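Side-chain contacts in protein CbbY (Rhodobacter sphaeroides, PDB 4UAS), which is a magnesium-dependent phosphatase that selectively dephosphorylates xylulose-1,5-bisphosphate, a potent inhibitor of Rubisco made by Rubisco itself: residues V113-T116 against N121-A124; D8-G11 against T16-L19; T12-E17 against E123-A128. One frame throughout, in Å; residues are numbered along the deposited sequence.

Along the chain, contact 2 comes wholly before contact 1, and contact 3 joins the two regions: it shares Thr16 and Glu17 with contact 2 and Glu123 and Ala124 with contact 1. The centres lie about 7 Å apart for contacts 2 and 3, about 8 Å for contacts 1 and 3, and about 10 Å for contacts 1 and 2. Contacts 1 and 3 both use helix 119-129. Strands 4-7 and 110-114, neighbours in the parallel sheet, lead into segments 8-11 and 113-116, which both touch one phosphate. Val9 CG2 meets Val113 CG1 at 3.6 Å, so the loop with the inferred nucleophile packs against the strand end that binds phosphate.

Contact 1 (V113-T116 against N121-A124); sequences VATT and NVEA. With PO4 (phosphate ion), chain C.
Thr115 divides its side chain between two environments: its methyl CG2 lies against CG2 of Val122 at 4.0 Å, while its hydroxyl OG1 donates to O3 of the phosphate over 2.6 Å. The split follows from the first torsion, since OG1 stands anti to the backbone N (chi1 -177°) and CG2 is left between the backbone N and the carbonyl carbon, on the side of the helix. The side chains of Thr115 and Val122 run alongside each other in opposing directions, and the same Val122 CG2 also faces CG1 of Val113 at a looser 4.5 Å. Val122 thus spans two residues whose side chains point to the same side of the chain, and the two segments meet through apolar carbons alone across 89 Å². Backbone bonds of Val113 to Val140 and Ala142 fix that side in the sheet. Beyond it, the backbone N of Thr116 points almost straight at phosphate O1 (2.9 Å, 170° at the hydrogen). The Thr116 hydroxyl lies 2.9 Å from phosphate O2 and nearly as close to O1, and its single proton may go to either. Thr115 OG1 also accepts from Thr117 N, as in an ST turn, which together with its bond to phosphate orients the hydroxyl. The contact joins the first strand and the helix of the beta-alpha-beta unit 110-142, and Thr115 at the end of strand 110-114 is consistent with the Ser/Thr of HAD motif II. Chemically, a buried apolar flank backs a hydroxyl whose other flank serves the anion, an arrangement consistent with the observed role of Thr115 and Thr116 in binding substrate.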
ATOM      1  N   VAL A 113       9.209   1.038  -3.189  1.00  8.35           N
ATOM      2  CA  VAL A 113       7.782   0.995  -2.915  1.00  8.79           C
ATOM      3  C   VAL A 113       7.051   0.792  -4.235  1.00  7.94           C
ATOM      4  O   VAL A 113       7.402   1.387  -5.235  1.00  8.70           O
ATOM      5  CB  VAL A 113       7.317   2.325  -2.264  1.00 11.41           C
ATOM      6  CG1 VAL A 113       5.894   2.680  -2.501  1.00 12.38           C
ATOM      7  CG2 VAL A 113       7.666   2.225  -0.773  1.00 13.52           C
ATOM      8  N   ALA A 114       6.027  -0.068  -4.195  1.00  7.88           N
ATOM      9  CA  ALA A 114       5.133  -0.300  -5.313  1.00  7.85           C
ATOM     10  C   ALA A 114       3.714  -0.293  -4.743  1.00  7.60           C
ATOM     11  O   ALA A 114       3.333  -1.270  -4.081  1.00  8.22           O
ATOM     12  CB  ALA A 114       5.449  -1.596  -6.018  1.00  9.39           C
ATOM     13  N   THR A 115       2.982   0.808  -4.923  1.00  7.03           N
ATOM     14  CA  THR A 115       1.749   1.075  -4.216  1.00  7.30           C
ATOM     15  C   THR A 115       0.714   1.709  -5.096  1.00  7.62           C
ATOM     16  O   THR A 115       1.036   2.457  -6.010  1.00  8.04           O
ATOM     17  CB  THR A 115       2.047   1.993  -2.968  1.00  8.28           C
ATOM     18  OG1 THR A 115       0.832   2.191  -2.236  1.00  8.59           O
ATOM     19  CG2 THR A 115       2.606   3.256  -3.359  1.00  9.37           C
ATOM     20  N   THR A 116      -0.540   1.479  -4.733  1.00  7.72           N
ATOM     21  CA  THR A 116      -1.688   2.172  -5.280  1.00  8.49           C
ATOM     22  C   THR A 116      -2.009   3.455  -4.585  1.00  8.46           C
ATOM     23  O   THR A 116      -2.849   4.226  -5.131  1.00 10.84           O
ATOM     24  CB  THR A 116      -2.954   1.282  -5.263  1.00  9.26           C
ATOM     25  OG1 THR A 116      -3.396   1.080  -3.921  1.00  9.99           O
ATOM     26  CG2 THR A 116      -2.703  -0.065  -5.942  1.00 10.08           C
ATOM     27  N   ASN A 121       0.879  10.363   0.582  1.00 10.09           N
ATOM     28  CA  ASN A 121       0.677   9.412   1.648  1.00  9.85           C
ATOM     29  C   ASN A 121       1.920   8.601   1.990  1.00  9.37           C
ATOM     30  O   ASN A 121       2.208   8.338   3.129  1.00  9.86           O
ATOM     31  CB  ASN A 121      -0.469   8.460   1.293  1.00 10.66           C
ATOM     32  CG  ASN A 121      -1.814   9.157   1.106  1.00 10.02           C
ATOM     33  OD1 ASN A 121      -2.059  10.237   1.574  1.00 13.39           O
ATOM     34  ND2 ASN A 121      -2.684   8.490   0.420  1.00 10.39           N
ATOM     35  N   VAL A 122       2.686   8.235   0.950  1.00  9.87           N
ATOM     36  CA  VAL A 122       3.945   7.553   1.155  1.00  9.43           C
ATOM     37  C   VAL A 122       4.889   8.447   1.975  1.00  9.76           C
ATOM     38  O   VAL A 122       5.585   8.016   2.867  1.00 10.20           O
ATOM     39  CB  VAL A 122       4.558   7.152  -0.184  1.00 10.46           C
ATOM     40  CG1 VAL A 122       5.924   6.481  -0.010  1.00 10.98           C
ATOM     41  CG2 VAL A 122       3.667   6.255  -0.990  1.00 11.11           C
ATOM     42  N   GLU A 123       4.987   9.715   1.513  1.00  9.99           N
ATOM     43  CA  GLU A 123       5.872  10.657   2.185  1.00 11.19           C
ATOM     44  C   GLU A 123       5.478  10.853   3.636  1.00  9.21           C
ATOM     45  O   GLU A 123       6.322  10.847   4.514  1.00 11.34           O
ATOM     46  CB  GLU A 123       5.876  12.011   1.453  1.00 12.38           C
ATOM     47  CG  GLU A 123       6.604  11.956   0.124  1.00 13.63           C
ATOM     48  CD  GLU A 123       8.082  11.830   0.309  1.00 15.98           C
ATOM     49  OE1 GLU A 123       8.666  11.899   1.468  1.00 17.04           O
ATOM     50  OE2 GLU A 123       8.763  11.702  -0.728  1.00 20.83           O
ATOM     51  N   ALA A 124       4.181  10.973   3.891  1.00 10.32           N
ATOM     52  CA  ALA A 124       3.718  11.173   5.274  1.00  9.82           C
ATOM     53  C   ALA A 124       4.056   9.964   6.140  1.00  9.45           C
ATOM     54  O   ALA A 124       4.507  10.091   7.279  1.00  9.83           O
ATOM     55  CB  ALA A 124       2.213  11.464   5.238  1.00 11.84           C
TER
HETATM   56  P   PO4 C 301      -1.314  -0.381  -1.367  1.00 11.51           P
HETATM   57  O1  PO4 C 301      -1.220  -0.725  -2.910  1.00 11.78           O
HETATM   58  O2  PO4 C 301      -2.511   0.643  -1.199  1.00 16.35           O
HETATM   59  O3  PO4 C 301      -0.099   0.280  -0.740  1.00  9.94           O
HETATM   60  O4  PO4 C 301      -1.735  -1.642  -0.536  1.00 10.75           O

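Contact 2 (D8-G11 against T16-L19); sequences DVDG and TEEL. With MG (magnesium ion), chain D; PO4 (phosphate ion), chain C.
Thr16 OG1 donates to Asp10 OD1 over 2.7 Å, reaching the anti side of that oxygen from 26° out of the carboxylate plane. In Thr16, chi1 of 56° places OG1 between the backbone N and the carbonyl carbon, aimed at Asp10, whose side chain it meets nearly perpendicularly. Asp10 OD1 is also bonded to His20 NE2, so two groups fix the rotation of the carboxylate and turn Asp10 OD2 to phosphate O2, 2.6 Å away. Glu17, bent at chi2, brings its OE2 to 3.6 Å from Asp10 CB, while its OE1 is bonded to Tyr42. Replacing Asp10 by an alanine is likely to leave Thr16 OG1 and His20 NE2 without their shared acceptor and open a gap beside the phosphate. Asp8 holds CG anti to its main-chain nitrogen (chi1 -178°), which carries Asp8 OD2 to the magnesium at 2.1 Å, and Asp10 adds its carbonyl O to the metal at 2.2 Å. Phosphate O4, two waters and Asp176 complete six ligands. The backbone N atoms of Val9 and Asp10 converge on phosphate O3, the second more directly (2.8 Å from Asp10 N). This is the DxDx(T/V) loop of HAD hydrolases, holding the inferred nucleophile Asp8 and proton donor Asp10.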
ATOM      1  N   ASP A   8       4.846  -3.245  -0.866  1.00  7.28           N
ATOM      2  CA  ASP A   8       3.571  -2.638  -0.757  1.00  7.37           C
ATOM      3  C   ASP A   8       3.585  -1.642   0.418  1.00  7.23           C
ATOM      4  O   ASP A   8       4.407  -1.764   1.309  1.00  8.06           O
ATOM      5  CB  ASP A   8       2.554  -3.739  -0.516  1.00  8.53           C
ATOM      6  CG  ASP A   8       1.150  -3.291  -0.424  1.00  8.94           C
ATOM      7  OD1 ASP A   8       0.722  -2.530  -1.334  1.00 11.22           O
ATOM      8  OD2 ASP A   8       0.467  -3.529   0.593  1.00  9.80           O
ATOM      9  N   VAL A   9       2.633  -0.721   0.438  1.00  7.03           N
ATOM     10  CA  VAL A   9       2.521   0.234   1.529  1.00  7.19           C
ATOM     11  C   VAL A   9       1.391  -0.093   2.509  1.00  7.42           C
ATOM     12  O   VAL A   9       1.624  -0.508   3.636  1.00  8.06           O
ATOM     13  CB  VAL A   9       2.454   1.715   1.025  1.00  8.02           C
ATOM     14  CG1 VAL A   9       2.214   2.680   2.169  1.00  9.29           C
ATOM     15  CG2 VAL A   9       3.718   2.054   0.279  1.00  9.11           C
ATOM     16  N   ASP A  10       0.156   0.079   2.060  1.00  7.24           N
ATOM     17  CA  ASP A  10      -0.997  -0.063   2.952  1.00  7.37           C
ATOM     18  C   ASP A  10      -1.188  -1.507   3.382  1.00  7.58           C
ATOM     19  O   ASP A  10      -1.441  -2.380   2.579  1.00  8.49           O
ATOM     20  CB  ASP A  10      -2.264   0.457   2.286  1.00  8.43           C
ATOM     21  CG  ASP A  10      -2.209   1.925   1.972  1.00  9.89           C
ATOM     22  OD1 ASP A  10      -1.874   2.711   2.882  1.00 10.14           O
ATOM     23  OD2 ASP A  10      -2.458   2.272   0.779  1.00 12.50           O
ATOM     24  N   GLY A  11      -1.121  -1.713   4.704  1.00  7.55           N
ATOM     25  CA  GLY A  11      -1.251  -3.034   5.270  1.00  7.88           C
ATOM     26  C   GLY A  11       0.021  -3.835   5.268  1.00  7.06           C
ATOM     27  O   GLY A  11       0.011  -4.923   5.827  1.00  8.48           O
ATOM     28  N   THR A  16      -2.613   0.985   7.916  1.00  8.72           N
ATOM     29  CA  THR A  16      -3.064   2.343   7.590  1.00  9.27           C
ATOM     30  C   THR A  16      -4.521   2.435   7.284  1.00  9.30           C
ATOM     31  O   THR A  16      -5.072   3.543   7.217  1.00  9.29           O
ATOM     32  CB  THR A  16      -2.339   2.844   6.318  1.00  9.65           C
ATOM     33  OG1 THR A  16      -2.601   1.896   5.302  1.00 10.33           O
ATOM     34  CG2 THR A  16      -0.830   2.994   6.539  1.00 11.91           C
ATOM     35  N   GLU A  17      -5.226   1.321   6.960  1.00  9.06           N
ATOM     36  CA  GLU A  17      -6.553   1.450   6.355  1.00  9.53           C
ATOM     37  C   GLU A  17      -7.566   1.991   7.286  1.00  8.95           C
ATOM     38  O   GLU A  17      -8.485   2.709   6.800  1.00  9.57           O
ATOM     39  CB  GLU A  17      -7.037   0.196   5.699  1.00 11.88           C
ATOM     40  CG  GLU A  17      -6.286  -0.067   4.383  1.00 13.52           C
ATOM     41  CD  GLU A  17      -6.526   0.895   3.245  1.00 12.33           C
ATOM     42  OE1 GLU A  17      -7.290   1.891   3.311  1.00 11.13           O
ATOM     43  OE2 GLU A  17      -5.872   0.709   2.193  1.00 15.41           O
ATOM     44  N   GLU A  18      -7.523   1.767   8.608  1.00  9.23           N
ATOM     45  CA  GLU A  18      -8.499   2.416   9.458  1.00 10.48           C
ATOM     46  C   GLU A  18      -8.268   3.902   9.464  1.00  9.48           C
ATOM     47  O   GLU A  18      -9.221   4.674   9.604  1.00 11.01           O
ATOM     48  CB  GLU A  18      -8.457   1.826  10.857  1.00 12.01           C
ATOM     49  CG  GLU A  18      -9.277   0.622  11.064  1.00 14.92           C
ATOM     50  CD  GLU A  18     -10.768   0.913  10.886  1.00 14.22           C
ATOM     51  OE1 GLU A  18     -11.170   0.956   9.766  1.00 11.88           O
ATOM     52  OE2 GLU A  18     -11.561   0.981  11.912  1.00 14.84           O
ATOM     53  N   LEU A  19      -7.018   4.369   9.364  1.00  9.51           N
ATOM     54  CA  LEU A  19      -6.768   5.780   9.272  1.00 10.17           C
ATOM     55  C   LEU A  19      -7.279   6.350   7.951  1.00  8.14           C
ATOM     56  O   LEU A  19      -7.804   7.480   7.924  1.00  9.44           O
ATOM     57  CB  LEU A  19      -5.261   6.082   9.497  1.00 10.48           C
ATOM     58  CG  LEU A  19      -4.961   7.544   9.898  1.00 12.23           C
ATOM     59  CD1 LEU A  19      -5.425   7.788  11.337  1.00 15.31           C
ATOM     60  CD2 LEU A  19      -3.460   7.789   9.818  1.00 13.99           C
TER
HETATM   61 MG    MG D 302      -1.638  -3.374   0.652  1.00  8.91          MG
HETATM   62  P   PO4 C 301      -1.314  -0.381  -1.367  1.00 11.51           P
HETATM   63  O1  PO4 C 301      -1.220  -0.725  -2.910  1.00 11.78           O
HETATM   64  O2  PO4 C 301      -2.511   0.643  -1.199  1.00 16.35           O
HETATM   65  O3  PO4 C 301      -0.099   0.280  -0.740  1.00  9.94           O
HETATM   66  O4  PO4 C 301      -1.735  -1.642  -0.536  1.00 10.75           O
HETATM   67  O   HOH W   1      -3.596  -3.551   0.992  1.00 15.17           O
HETATM   68  O   HOH W   2      -1.802  -4.583  -1.199  1.00  8.75           O

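Contact 3 (T12-E17 against E123-A128)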
ATOM      1  N   THR A  12       1.108  -3.316   4.709  1.00  7.41           N
ATOM      2  CA  THR A  12       2.392  -3.994   4.591  1.00  7.59           C
ATOM      3  C   THR A  12       3.426  -3.266   5.427  1.00  7.24           C
ATOM      4  O   THR A  12       3.969  -3.840   6.410  1.00  8.39           O
ATOM      5  CB  THR A  12       2.763  -4.244   3.131  1.00  8.00           C
ATOM      6  OG1 THR A  12       1.844  -5.105   2.516  1.00  8.63           O
ATOM      7  CG2 THR A  12       4.139  -4.823   2.998  1.00  8.86           C
ATOM      8  N   LEU A  13       3.778  -2.056   5.037  1.00  7.31           N
ATOM      9  CA  LEU A  13       4.665  -1.277   5.887  1.00  7.59           C
ATOM     10  C   LEU A  13       4.016  -0.973   7.239  1.00  7.82           C
ATOM     11  O   LEU A  13       4.712  -0.913   8.240  1.00  8.96           O
ATOM     12  CB  LEU A  13       5.091   0.050   5.224  1.00  7.70           C
ATOM     13  CG  LEU A  13       5.956  -0.091   3.964  1.00  7.79           C
ATOM     14  CD1 LEU A  13       6.226   1.268   3.369  1.00  9.18           C
ATOM     15  CD2 LEU A  13       7.232  -0.823   4.195  1.00  9.27           C
ATOM     16  N   ALA A  14       2.711  -0.676   7.258  1.00  8.12           N
ATOM     17  CA  ALA A  14       1.988  -0.225   8.413  1.00  8.58           C
ATOM     18  C   ALA A  14       0.541  -0.551   8.202  1.00  8.95           C
ATOM     19  O   ALA A  14       0.077  -0.587   7.076  1.00  8.53           O
ATOM     20  CB  ALA A  14       2.211   1.247   8.673  1.00  9.67           C
ATOM     21  N   GLU A  15      -0.207  -0.708   9.289  1.00  9.03           N
ATOM     22  CA  GLU A  15      -1.672  -0.813   9.251  1.00  9.63           C
ATOM     23  C   GLU A  15      -2.230   0.613   9.129  1.00  9.18           C
ATOM     24  O   GLU A  15      -2.310   1.367  10.111  1.00 11.23           O
ATOM     25  CB  GLU A  15      -2.198  -1.468  10.509  1.00 12.66           C
ATOM     26  CG  GLU A  15      -2.197  -2.963  10.463  1.00 20.77           C
ATOM     27  CD  GLU A  15      -3.422  -3.559   9.526  1.00 24.88           C
ATOM     28  OE1 GLU A  15      -3.635  -4.758   9.671  1.00 24.92           O
ATOM     29  OE2 GLU A  15      -4.336  -2.885   8.806  1.00 22.82           O
ATOM     30  N   THR A  16      -2.613   0.985   7.916  1.00  8.72           N
ATOM     31  CA  THR A  16      -3.064   2.343   7.590  1.00  9.27           C
ATOM     32  C   THR A  16      -4.521   2.435   7.284  1.00  9.30           C
ATOM     33  O   THR A  16      -5.072   3.543   7.217  1.00  9.29           O
ATOM     34  CB  THR A  16      -2.339   2.844   6.318  1.00  9.65           C
ATOM     35  OG1 THR A  16      -2.601   1.896   5.302  1.00 10.33           O
ATOM     36  CG2 THR A  16      -0.830   2.994   6.539  1.00 11.91           C
ATOM     37  N   GLU A  17      -5.226   1.321   6.960  1.00  9.06           N
ATOM     38  CA  GLU A  17      -6.553   1.450   6.355  1.00  9.53           C
ATOM     39  C   GLU A  17      -7.566   1.991   7.286  1.00  8.95           C
ATOM     40  O   GLU A  17      -8.485   2.709   6.800  1.00  9.57           O
ATOM     41  CB  GLU A  17      -7.037   0.196   5.699  1.00 11.88           C
ATOM     42  CG  GLU A  17      -6.286  -0.067   4.383  1.00 13.52           C
ATOM     43  CD  GLU A  17      -6.526   0.895   3.245  1.00 12.33           C
ATOM     44  OE1 GLU A  17      -7.290   1.891   3.311  1.00 11.13           O
ATOM     45  OE2 GLU A  17      -5.872   0.709   2.193  1.00 15.41           O
ATOM     46  N   GLU A 123       4.987   9.715   1.513  1.00  9.99           N
ATOM     47  CA  GLU A 123       5.872  10.657   2.185  1.00 11.19           C
ATOM     48  C   GLU A 123       5.478  10.853   3.636  1.00  9.21           C
ATOM     49  O   GLU A 123       6.322  10.847   4.514  1.00 11.34           O
ATOM     50  CB  GLU A 123       5.876  12.011   1.453  1.00 12.38           C
ATOM     51  CG  GLU A 123       6.604  11.956   0.124  1.00 13.63           C
ATOM     52  CD  GLU A 123       8.082  11.830   0.309  1.00 15.98           C
ATOM     53  OE1 GLU A 123       8.666  11.899   1.468  1.00 17.04           O
ATOM     54  OE2 GLU A 123       8.763  11.702  -0.728  1.00 20.83           O
ATOM     55  N   ALA A 124       4.181  10.973   3.891  1.00 10.32           N
ATOM     56  CA  ALA A 124       3.718  11.173   5.274  1.00  9.82           C
ATOM     57  C   ALA A 124       4.056   9.964   6.140  1.00  9.45           C
ATOM     58  O   ALA A 124       4.507  10.091   7.279  1.00  9.83           O
ATOM     59  CB  ALA A 124       2.213  11.464   5.238  1.00 11.84           C
ATOM     60  N   LEU A 125       3.850   8.749   5.612  1.00 10.01           N
ATOM     61  CA  LEU A 125       4.204   7.565   6.334  1.00 10.13           C
ATOM     62  C   LEU A 125       5.677   7.442   6.641  1.00 10.18           C
ATOM     63  O   LEU A 125       6.067   7.113   7.744  1.00 11.33           O
ATOM     64  CB  LEU A 125       3.686   6.323   5.582  1.00 10.80           C
ATOM     65  CG  LEU A 125       3.983   4.986   6.271  1.00 10.88           C
ATOM     66  CD1 LEU A 125       2.990   3.923   5.728  1.00 16.88           C
ATOM     67  CD2 LEU A 125       5.327   4.400   5.836  1.00 18.54           C
ATOM     68  N   CYS A 126       6.519   7.762   5.687  1.00  9.81           N
ATOM     69  CA  CYS A 126       7.943   7.692   5.920  1.00 10.07           C
ATOM     70  C   CYS A 126       8.426   8.730   6.926  1.00 11.01           C
ATOM     71  O   CYS A 126       9.194   8.382   7.832  1.00 12.47           O
ATOM     72  CB  CYS A 126       8.723   7.798   4.619  1.00 11.98           C
ATOM     73  SG  CYS A 126       8.530   6.383   3.550  1.00 12.44           S
ATOM     74  N   ARG A 127       7.867   9.974   6.884  1.00 11.04           N
ATOM     75  CA  ARG A 127       8.245  10.965   7.874  1.00 12.38           C
ATOM     76  C   ARG A 127       7.888  10.438   9.277  1.00 13.34           C
ATOM     77  O   ARG A 127       8.692  10.576  10.226  1.00 16.46           O
ATOM     78  CB  ARG A 127       7.632  12.316   7.579  1.00 13.13           C
ATOM     79  CG  ARG A 127       8.213  13.031   6.407  1.00 16.32           C
ATOM     80  CD  ARG A 127       7.702  14.480   6.397  1.00 17.52           C
ATOM     81  NE  ARG A 127       6.204  14.561   6.313  1.00 18.08           N
ATOM     82  CZ  ARG A 127       5.490  14.574   5.160  1.00 16.88           C
ATOM     83  NH1 ARG A 127       6.117  14.502   3.996  1.00 19.56           N
ATOM     84  NH2 ARG A 127       4.157  14.653   5.147  1.00 16.54           N
ATOM     85  N   ALA A 128       6.682   9.929   9.455  1.00 12.47           N
ATOM     86  CA  ALA A 128       6.166   9.551  10.778  1.00 12.58           C
ATOM     87  C   ALA A 128       6.820   8.279  11.283  1.00 12.11           C
ATOM     88  O   ALA A 128       7.142   8.165  12.480  1.00 16.45           O
ATOM     89  CB  ALA A 128       4.669   9.430  10.737  1.00 13.89           C
TER
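No flat group takes part where Leu125 meets Leu13, Ala14 and Thr16; all three approaches are between aliphatic carbons. The guanidinium of Arg127, the flat group that packs nearby, turns one face to its own helix, with Glu123 O 3.6 Å above the plane and Ala124 CA 3.5 Å above it, both nearer the edge of the group than its centre. It lies on the far flank of the helix and does not reach segment 12-17. Leu125 makes every contact within 4.5 Å from the helix side and supplies 69 of the 133 Å² buried. Its CG stands anti to the backbone N (chi1 -179°), which extends the side chain away from the helix toward the loop and lets its two methyls divide the work. CD1 of Leu125 is shared: it lies 4.0 Å from the methyl CG2 of Thr16, whose side chain it meets at about a right angle, and 4.1 Å from CB of Ala14. CD2 of Leu125 meets CD1 of Leu13 at 4.1 Å, and there the two leucine chains come together at a slant. All three separations are those of ordinary van der Waals contact. The Thr16 methyl serves this apolar patch while its hydroxyl is bonded to Asp10. The main chains stay well separated, with CA of Ala14 and CA of Leu125, the nearest pair, 8.4 Å apart, so side chains alone bridge them. In the fold, helix 119-129 packs its Leu125 against the loop between strand 4-7 and helix 17-31, reaching Val9 as well, while Ala124 and Ala128 of the same helix rest on Met86 of helix 71-87 and the loop gains a further neighbour in Ile91, which touches Ala14.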